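Acetyl-CoA hydrolase/transferase family protein (Porphyromonas gingivalis, PDB 2NVV) probably hydrolyses acetyl-CoA or transfers its coenzyme A to another carboxylic acid, as a zinc-binding member of the acetyl-CoA hydrolase/transferase family. Local coordinates at the interface of chains A and B. Coordinates in Å, arbitrary orientation; residue numbers count along the deposited sequence, not the author numbering. Chains: chain A/B, Acetyl-CoA hydrolase/transferase family protein.

Contact 1: the interface of chains A and B. Residues chain A 184, 188, 340, 344; chain B 184, 188, 340, 344.
With CG between the backbone N and the carbonyl carbon (chi1 82°) and a bend at chi2 (-69°), A:Glu184 offers its carboxylate to the phenol of B:Tyr188 across the interface, while A:Glu340 and B:Glu340, both fully extended from helix 339-345, meet each other near the two-fold axis. The patch is a symmetric polar contact between copies of one protein, a worked example of how a two-fold axis can gather like charges and pair them with opposite ones. In one set of contacts the B:Tyr188 OH donates to A:Glu184 OE1 at 2.7 Å, meeting that oxygen from above the carboxylate plane, 53° out of it, and the exchange of chains repeats the bond from A:Tyr188 to B:Glu184. The bent chains of A:Glu184 and B:Glu184 cross over one another on the axis, their CG methylenes 3.4 Å apart, so the aliphatic part of each is packed while its acid end goes to a tyrosine. In the other set the carboxylates of A:Glu340 and B:Glu340 lie stacked, their planes inclined by a modest angle. Their OE2 oxygens, on A:Glu340 and B:Glu340, are 4.1 Å apart, and the paired arginines probably offset this like charge. A:Arg344 NH2, one helical turn along from A:Glu340, forms a salt bridge to A:Glu340 OE2 at 2.7 Å, on the anti side of the carboxylate and tilted out of its plane. The same nitrogen also bridges the chains, reaching B:Glu340 OE1 at 3.2 Å in a weaker bond, with the guanidinium turned nearly perpendicular to that carboxylate. Each NH2 thus serves a glutamate of both subunits. The two sets are joined where B:Arg344 runs beside the stem of A:Glu184, pointing the same way: B:Arg344 CZ lies 3.7 Å from A:Glu184 CB.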
loop_
_atom_site.group_PDB
_atom_site.type_symbol
_atom_site.label_atom_id
_atom_site.label_comp_id
_atom_site.label_asym_id
_atom_site.label_seq_id
_atom_site.Cartn_x
_atom_site.Cartn_y
_atom_site.Cartn_z
ATOM N N GLU A 184 -19.823 -3.998 -3.830
ATOM C CA GLU A 184 -18.602 -4.553 -4.391
ATOM C C GLU A 184 -18.481 -4.181 -5.867
ATOM O O GLU A 184 -19.465 -3.820 -6.509
ATOM C CB GLU A 184 -18.581 -6.080 -4.219
ATOM C CG GLU A 184 -19.356 -6.892 -5.258
ATOM C CD GLU A 184 -20.863 -6.729 -5.177
ATOM O OE1 GLU A 184 -21.376 -6.282 -4.124
ATOM O OE2 GLU A 184 -21.538 -7.073 -6.173
ATOM N N TYR A 188 -14.844 -10.348 -11.670
ATOM C CA TYR A 188 -14.239 -11.584 -11.192
ATOM C C TYR A 188 -13.329 -12.198 -12.259
ATOM O O TYR A 188 -12.639 -13.190 -12.019
ATOM C CB TYR A 188 -15.352 -12.555 -10.805
ATOM C CG TYR A 188 -16.365 -11.912 -9.880
ATOM C CD1 TYR A 188 -16.120 -11.806 -8.513
ATOM C CD2 TYR A 188 -17.519 -11.321 -10.387
ATOM C CE1 TYR A 188 -16.999 -11.113 -7.671
ATOM C CE2 TYR A 188 -18.399 -10.631 -9.560
ATOM C CZ TYR A 188 -18.129 -10.527 -8.204
ATOM O OH TYR A 188 -18.983 -9.812 -7.389
ATOM N N GLU A 340 -9.041 -3.807 -4.845
ATOM C CA GLU A 340 -10.028 -4.879 -4.696
ATOM C C GLU A 340 -9.965 -5.865 -5.873
ATOM O O GLU A 340 -9.891 -7.079 -5.676
ATOM C CB GLU A 340 -11.436 -4.276 -4.607
ATOM C CG GLU A 340 -12.565 -5.280 -4.426
ATOM C CD GLU A 340 -13.945 -4.631 -4.359
ATOM O OE1 GLU A 340 -14.097 -3.597 -3.685
ATOM O OE2 GLU A 340 -14.889 -5.165 -4.972
ATOM N N ARG A 344 -8.236 -9.630 -5.786
ATOM C CA ARG A 344 -9.187 -10.713 -6.012
ATOM C C ARG A 344 -8.772 -11.593 -7.197
ATOM O O ARG A 344 -8.796 -12.817 -7.078
ATOM C CB ARG A 344 -10.582 -10.164 -6.279
ATOM C CG ARG A 344 -11.617 -11.244 -6.615
ATOM C CD ARG A 344 -12.971 -10.609 -6.923
ATOM N NE ARG A 344 -13.394 -9.697 -5.859
ATOM C CZ ARG A 344 -14.135 -8.610 -6.054
ATOM N NH1 ARG A 344 -14.539 -8.292 -7.272
ATOM N NH2 ARG A 344 -14.459 -7.831 -5.028
ATOM N N GLU B 184 -16.296 -11.767 -4.512
ATOM C CA GLU B 184 -16.168 -10.616 -3.625
ATOM C C GLU B 184 -16.385 -11.031 -2.169
ATOM O O GLU B 184 -16.963 -12.083 -1.895
ATOM C CB GLU B 184 -17.164 -9.514 -4.025
ATOM C CG GLU B 184 -18.593 -9.665 -3.490
ATOM C CD GLU B 184 -19.355 -10.832 -4.097
ATOM O OE1 GLU B 184 -18.965 -11.321 -5.178
ATOM O OE2 GLU B 184 -20.361 -11.254 -3.495
ATOM N N TYR B 188 -20.641 -5.140 3.516
ATOM C CA TYR B 188 -20.967 -3.783 3.091
ATOM C C TYR B 188 -21.246 -2.900 4.300
ATOM O O TYR B 188 -21.433 -1.687 4.186
ATOM C CB TYR B 188 -22.182 -3.839 2.167
ATOM C CG TYR B 188 -21.992 -4.847 1.054
ATOM C CD1 TYR B 188 -21.253 -4.527 -0.082
ATOM C CD2 TYR B 188 -22.480 -6.152 1.179
ATOM C CE1 TYR B 188 -20.999 -5.482 -1.066
ATOM C CE2 TYR B 188 -22.231 -7.110 0.203
ATOM C CZ TYR B 188 -21.492 -6.771 -0.916
ATOM O OH TYR B 188 -21.247 -7.715 -1.883
ATOM N N GLU B 340 -10.005 -4.497 0.438
ATOM C CA GLU B 340 -11.299 -4.430 -0.220
ATOM C C GLU B 340 -12.388 -3.892 0.717
ATOM O O GLU B 340 -13.133 -2.974 0.351
ATOM C CB GLU B 340 -11.695 -5.822 -0.717
ATOM C CG GLU B 340 -13.016 -5.882 -1.456
ATOM C CD GLU B 340 -13.392 -7.284 -1.933
ATOM O OE1 GLU B 340 -12.514 -7.991 -2.485
ATOM O OE2 GLU B 340 -14.574 -7.664 -1.765
ATOM N N ARG B 344 -13.960 -0.067 0.729
ATOM C CA ARG B 344 -15.376 -0.014 0.407
ATOM C C ARG B 344 -16.180 0.705 1.491
ATOM O O ARG B 344 -17.027 1.565 1.196
ATOM C CB ARG B 344 -15.937 -1.420 0.212
ATOM C CG ARG B 344 -17.441 -1.454 -0.059
ATOM C CD ARG B 344 -17.935 -2.889 -0.177
ATOM N NE ARG B 344 -17.166 -3.645 -1.167
ATOM C CZ ARG B 344 -16.939 -4.953 -1.104
ATOM N NH1 ARG B 344 -17.420 -5.668 -0.102
ATOM N NH2 ARG B 344 -16.215 -5.544 -2.041
#

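Contact 2: the interface of chains A and B. Residues chain A 102, 366, 376, 411-413; chain B 415-417.
A:Ile376 and the imidazole of B:His417 form the apolar centre, the isoleucine meeting the ring from the opposite direction. Its CG2 methyl lies over the middle of one ring face, and its CD1 approaches B:His417 CD2 at 3.5 Å. The other face is covered by CG of B:Glu416, so the imidazole is sandwiched between an aliphatic group from each chain. Around the ring edge the contacts turn polar. B:His417 ND1 donates, close to its ring plane though from above the plane of the carbonyl, to the backbone O of A:Asp102 at 2.8 Å, a bond that helps fix the ring's rotation. The A:Asp102 carboxylate stands almost perpendicular to the ring beside CE1, and its OD1 in turn accepts the backbone N of A:Ile376 at 3.0 Å through its anti lone pair, tying together the two residues that frame the histidine. B:His417 NE2, at the other side of the ring, points towards the zinc-binding residues of chain A, 3.4 Å from A:Asp413 OD1. Nearby, B:Glu416, extended beyond CG, brings OE1 to the edge of the A:His411 ring, 3.3 Å from its NE2, while A:His366 lies over one face of that ring. A:His411 and A:Asp413 with B:Glu416 and B:His417 are zinc-binding residues, and their convergence here from both chains suggests that the metal site is completed across the interface. It illustrates how a metal site and a subunit contact can share the same side chains. At the outer rim B:Ser415 OG accepts the backbone N of B:His417 and is joined through water to the other chain: the water lies 2.8 Å from B:Ser415 OG and 3.1 Å from A:Asp413 O.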
loop_
_atom_site.group_PDB
_atom_site.type_symbol
_atom_site.label_atom_id
_atom_site.label_comp_id
_atom_site.label_asym_id
_atom_site.label_seq_id
_atom_site.Cartn_x
_atom_site.Cartn_y
_atom_site.Cartn_z
ATOM N N ASP A 102 2.081 13.626 -6.863
ATOM C CA ASP A 102 1.715 12.372 -7.506
ATOM C C ASP A 102 0.961 11.472 -6.531
ATOM O O ASP A 102 1.350 11.314 -5.363
ATOM C CB ASP A 102 2.955 11.648 -8.067
ATOM C CG ASP A 102 4.108 11.549 -7.057
ATOM O OD1 ASP A 102 4.918 10.592 -7.167
ATOM O OD2 ASP A 102 4.217 12.423 -6.168
ATOM N N HIS A 366 12.171 9.532 -7.748
ATOM C CA HIS A 366 13.169 10.587 -7.557
ATOM C C HIS A 366 14.612 10.243 -7.865
ATOM O O HIS A 366 15.165 9.321 -7.289
ATOM C CB HIS A 366 13.108 11.120 -6.124
ATOM C CG HIS A 366 11.878 11.922 -5.828
ATOM N ND1 HIS A 366 10.605 11.398 -5.928
ATOM C CD2 HIS A 366 11.727 13.209 -5.429
ATOM C CE1 HIS A 366 9.725 12.328 -5.602
ATOM N NE2 HIS A 366 10.377 13.436 -5.296
ATOM N N ILE A 376 4.587 8.214 -8.919
ATOM C CA ILE A 376 4.471 6.843 -8.435
ATOM C C ILE A 376 3.554 6.049 -9.358
ATOM O O ILE A 376 3.682 4.829 -9.481
ATOM C CB ILE A 376 3.934 6.786 -6.982
ATOM C CG1 ILE A 376 4.065 5.352 -6.455
ATOM C CG2 ILE A 376 2.478 7.239 -6.938
ATOM C CD1 ILE A 376 3.778 5.196 -4.987
ATOM N N HIS A 411 14.914 7.655 -2.146
ATOM C CA HIS A 411 13.493 7.975 -2.087
ATOM C C HIS A 411 12.718 6.673 -2.063
ATOM O O HIS A 411 12.868 5.851 -2.960
ATOM C CB HIS A 411 13.064 8.782 -3.310
ATOM C CG HIS A 411 11.643 9.244 -3.250
ATOM N ND1 HIS A 411 11.233 10.274 -2.432
ATOM C CD2 HIS A 411 10.530 8.792 -3.874
ATOM C CE1 HIS A 411 9.927 10.438 -2.556
ATOM N NE2 HIS A 411 9.478 9.551 -3.423
ATOM N N HIS A 412 11.890 6.484 -1.040
ATOM C CA HIS A 412 11.107 5.263 -0.915
ATOM C C HIS A 412 9.696 5.367 -1.489
ATOM O O HIS A 412 8.880 6.158 -1.030
ATOM C CB HIS A 412 11.005 4.842 0.553
ATOM C CG HIS A 412 12.316 4.478 1.183
ATOM N ND1 HIS A 412 12.563 3.231 1.722
ATOM C CD2 HIS A 412 13.443 5.201 1.373
ATOM C CE1 HIS A 412 13.788 3.201 2.215
ATOM N NE2 HIS A 412 14.344 4.382 2.017
ATOM N N ASP A 413 9.420 4.547 -2.498
ATOM C CA ASP A 413 8.100 4.488 -3.111
ATOM C C ASP A 413 7.419 3.167 -2.752
ATOM O O ASP A 413 6.194 3.117 -2.587
ATOM C CB ASP A 413 8.200 4.648 -4.625
ATOM C CG ASP A 413 8.420 6.081 -5.031
ATOM O OD1 ASP A 413 7.683 6.945 -4.520
ATOM O OD2 ASP A 413 9.317 6.352 -5.858
ATOM N N SER B 415 4.471 5.836 3.008
ATOM C CA SER B 415 4.970 6.929 2.171
ATOM C C SER B 415 4.054 8.139 2.032
ATOM O O SER B 415 2.866 8.090 2.364
ATOM C CB SER B 415 5.285 6.421 0.766
ATOM O OG SER B 415 4.100 6.363 -0.009
ATOM N N GLU B 416 4.642 9.216 1.513
ATOM C CA GLU B 416 3.962 10.484 1.290
ATOM C C GLU B 416 2.675 10.317 0.512
ATOM O O GLU B 416 1.768 11.149 0.604
ATOM C CB GLU B 416 4.878 11.429 0.523
ATOM C CG GLU B 416 5.432 10.834 -0.763
ATOM C CD GLU B 416 6.178 11.846 -1.612
ATOM O OE1 GLU B 416 6.838 11.439 -2.594
ATOM O OE2 GLU B 416 6.102 13.057 -1.303
ATOM N N HIS B 417 2.599 9.231 -0.254
ATOM C CA HIS B 417 1.424 8.934 -1.078
ATOM C C HIS B 417 0.303 8.279 -0.299
ATOM O O HIS B 417 -0.819 8.199 -0.775
ATOM C CB HIS B 417 1.827 8.021 -2.234
ATOM C CG HIS B 417 3.012 8.516 -2.990
ATOM N ND1 HIS B 417 2.963 9.628 -3.802
ATOM C CD2 HIS B 417 4.294 8.088 -3.016
ATOM C CE1 HIS B 417 4.164 9.864 -4.297
ATOM N NE2 HIS B 417 4.989 8.944 -3.833
HETATM O O HOH W 1 3.475 4.327 -1.899
#

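Contacts 1 and 2 belong to one two-fold interface, their C-alpha centres about 26 Å apart, and share no residue. Contact 1 includes its own symmetry mates and brings together helix 339-345 and the loop residues 184 and 188 of both chains. Contact 2 lies off the axis, occurs twice, and is built mostly from loops, among them those with the zinc-binding residues. Their centres are about 19 Å and 14 Å, respectively, from A:Glu284, the predicted thioester-forming glutamate, so both probably lie beside rather than at the reaction centre. If the deposited dimer is the biological one, the two contacts would combine an axial polar seam with flanking metal sites.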